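BAG family molecular chaperone regulator 2 (Arabidopsis thaliana, PDB 4HWD) probably acts as a co-chaperone in programmed cell death and stress responses, its BAG domain binding the ATPase domain of HSP70/HSC70 chaperones. Local coordinates at residues N50-L55 with E73-Y78. Sequence-based numbering, arbitrary orientation.
Sequences NQLVKL and ERLHKY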
loop_
_atom_site.group_PDB
_atom_site.type_symbol
_atom_site.label_atom_id
_atom_site.label_comp_id
_atom_site.label_asym_id
_atom_site.label_seq_id
_atom_site.Cartn_x
_atom_site.Cartn_y
_atom_site.Cartn_z
ATOM N N ASN A 50 4.800 -4.132 4.305
ATOM C CA ASN A 50 6.104 -3.609 4.699
ATOM C C ASN A 50 6.052 -2.088 4.859
ATOM O O ASN A 50 6.680 -1.534 5.756
ATOM C CB ASN A 50 7.162 -3.955 3.664
ATOM C CG ASN A 50 8.536 -3.475 4.078
ATOM O OD1 ASN A 50 9.425 -4.273 4.371
ATOM N ND2 ASN A 50 8.713 -2.162 4.116
ATOM N N GLN A 51 5.312 -1.416 3.977
ATOM C CA GLN A 51 5.180 0.037 4.050
ATOM C C GLN A 51 4.355 0.398 5.273
ATOM O O GLN A 51 4.568 1.430 5.898
ATOM C CB GLN A 51 4.490 0.583 2.794
ATOM C CG GLN A 51 5.339 0.586 1.542
ATOM C CD GLN A 51 6.678 1.292 1.745
ATOM O OE1 GLN A 51 6.755 2.316 2.427
ATOM N NE2 GLN A 51 7.738 0.750 1.141
ATOM N N LEU A 52 3.401 -0.464 5.606
ATOM C CA LEU A 52 2.523 -0.237 6.744
ATOM C C LEU A 52 3.258 -0.320 8.093
ATOM O O LEU A 52 2.945 0.433 9.018
ATOM C CB LEU A 52 1.354 -1.233 6.696
ATOM C CG LEU A 52 0.106 -0.850 7.496
ATOM C CD1 LEU A 52 -0.334 0.551 7.115
ATOM C CD2 LEU A 52 -1.004 -1.853 7.232
ATOM N N VAL A 53 4.218 -1.232 8.218
ATOM C CA VAL A 53 4.983 -1.334 9.461
ATOM C C VAL A 53 5.922 -0.126 9.527
ATOM O O VAL A 53 6.056 0.510 10.575
ATOM C CB VAL A 53 5.835 -2.638 9.540
ATOM C CG1 VAL A 53 4.933 -3.862 9.402
ATOM C CG2 VAL A 53 6.919 -2.640 8.475
ATOM N N LYS A 54 6.564 0.187 8.400
ATOM C CA LYS A 54 7.472 1.330 8.318
ATOM C C LYS A 54 6.731 2.582 8.744
ATOM O O LYS A 54 7.257 3.404 9.494
ATOM C CB LYS A 54 7.992 1.517 6.891
ATOM C CG LYS A 54 8.950 0.452 6.428
ATOM C CD LYS A 54 9.649 0.894 5.162
ATOM C CE LYS A 54 10.743 -0.085 4.766
ATOM N NZ LYS A 54 11.488 0.413 3.588
ATOM N N LEU A 55 5.502 2.722 8.267
ATOM C CA LEU A 55 4.692 3.873 8.618
ATOM C C LEU A 55 4.525 3.906 10.132
ATOM O O LEU A 55 5.050 4.792 10.797
ATOM C CB LEU A 55 3.325 3.784 7.948
ATOM C CG LEU A 55 2.463 5.035 8.087
ATOM C CD1 LEU A 55 3.059 6.145 7.244
ATOM C CD2 LEU A 55 1.047 4.747 7.638
ATOM N N GLU A 73 -4.557 4.331 6.190
ATOM C CA GLU A 73 -5.970 4.113 5.913
ATOM C C GLU A 73 -6.106 3.749 4.427
ATOM O O GLU A 73 -6.947 2.925 4.036
ATOM C CB GLU A 73 -6.750 5.390 6.223
ATOM C CG GLU A 73 -8.133 5.461 5.605
ATOM C CD GLU A 73 -8.989 6.555 6.225
ATOM O OE1 GLU A 73 -10.070 6.859 5.669
ATOM O OE2 GLU A 73 -8.587 7.102 7.276
ATOM N N ARG A 74 -5.262 4.375 3.608
ATOM C CA ARG A 74 -5.232 4.133 2.169
ATOM C C ARG A 74 -4.633 2.757 1.928
ATOM O O ARG A 74 -5.077 2.021 1.048
ATOM C CB ARG A 74 -4.383 5.199 1.474
ATOM C CG ARG A 74 -3.780 4.757 0.154
ATOM C CD ARG A 74 -3.383 5.967 -0.672
ATOM N NE ARG A 74 -4.559 6.699 -1.136
ATOM C CZ ARG A 74 -4.582 8.009 -1.367
ATOM N NH1 ARG A 74 -3.489 8.742 -1.173
ATOM N NH2 ARG A 74 -5.693 8.589 -1.801
ATOM N N LEU A 75 -3.622 2.425 2.726
ATOM C CA LEU A 75 -2.943 1.139 2.646
ATOM C C LEU A 75 -3.878 0.014 3.063
ATOM O O LEU A 75 -3.802 -1.093 2.533
ATOM C CB LEU A 75 -1.709 1.132 3.550
ATOM C CG LEU A 75 -0.421 1.622 2.909
ATOM C CD1 LEU A 75 0.632 1.863 3.978
ATOM C CD2 LEU A 75 0.051 0.598 1.883
ATOM N N HIS A 76 -4.746 0.293 4.025
ATOM C CA HIS A 76 -5.695 -0.706 4.484
ATOM C C HIS A 76 -6.625 -1.021 3.329
ATOM O O HIS A 76 -6.969 -2.179 3.092
ATOM C CB HIS A 76 -6.507 -0.177 5.669
ATOM C CG HIS A 76 -5.742 -0.126 6.956
ATOM N ND1 HIS A 76 -6.282 0.367 8.124
ATOM C CD2 HIS A 76 -4.480 -0.514 7.258
ATOM C CE1 HIS A 76 -5.387 0.281 9.092
ATOM N NE2 HIS A 76 -4.284 -0.251 8.594
ATOM N N LYS A 77 -7.022 0.024 2.611
ATOM C CA LYS A 77 -7.909 -0.113 1.472
ATOM C C LYS A 77 -7.271 -0.953 0.366
ATOM O O LYS A 77 -7.957 -1.719 -0.310
ATOM C CB LYS A 77 -8.270 1.276 0.935
ATOM C CG LYS A 77 -9.139 1.269 -0.312
ATOM C CD LYS A 77 -9.431 2.686 -0.798
ATOM C CE LYS A 77 -10.264 2.672 -2.076
ATOM N NZ LYS A 77 -10.662 4.044 -2.517
ATOM N N TYR A 78 -5.959 -0.812 0.187
ATOM C CA TYR A 78 -5.244 -1.558 -0.847
ATOM C C TYR A 78 -5.056 -3.028 -0.494
ATOM O O TYR A 78 -5.179 -3.911 -1.353
ATOM C CB TYR A 78 -3.876 -0.931 -1.114
ATOM C CG TYR A 78 -3.925 0.442 -1.735
ATOM C CD1 TYR A 78 -5.051 0.879 -2.433
ATOM C CD2 TYR A 78 -2.822 1.291 -1.665
ATOM C CE1 TYR A 78 -5.078 2.135 -3.049
ATOM C CE2 TYR A 78 -2.832 2.547 -2.279
ATOM C CZ TYR A 78 -3.958 2.965 -2.969
ATOM O OH TYR A 78 -3.953 4.206 -3.580
#
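Leu75 is the first residue of 73-78 to meet helix segment 50-55, and it faces Leu52. The two leucine side chains lie alongside each other, pointing opposite ways. Leu75 CD1 lies 3.5 Å from Leu52 CD1, and Leu75 CB packs near that same methyl. Leu75 CD1 also approaches the Leu52 backbone at CA and sits 4.2 Å from Gln51 CB. His76 follows on the outer side of the contact. Its ring meets Leu52 at the edge, in the ring plane, with CD2 of the imidazole 3.7 Å from the CD2 methyl of Leu52. With CG anti to the backbone N (chi1 -159°), the branch of Leu52 points across to helix 63-89, CD1 going to Leu75 and CD2 to His76. With an alanine here, Leu75 CD1 is likely to border a gap and the His76 ring edge to lose its apolar neighbour. No hydrogen bond crosses; the join is apolar. The segments run nearly antiparallel, at 160°, with axes 10.3 Å apart, as neighbouring helices of the three-helix BAG bundle. Leu75 also packs on Leu48 of helix 38-57, while Gln51 turns to Ile12, Gln15 and Leu19 of helix 2-31, the remaining helix of the bundle.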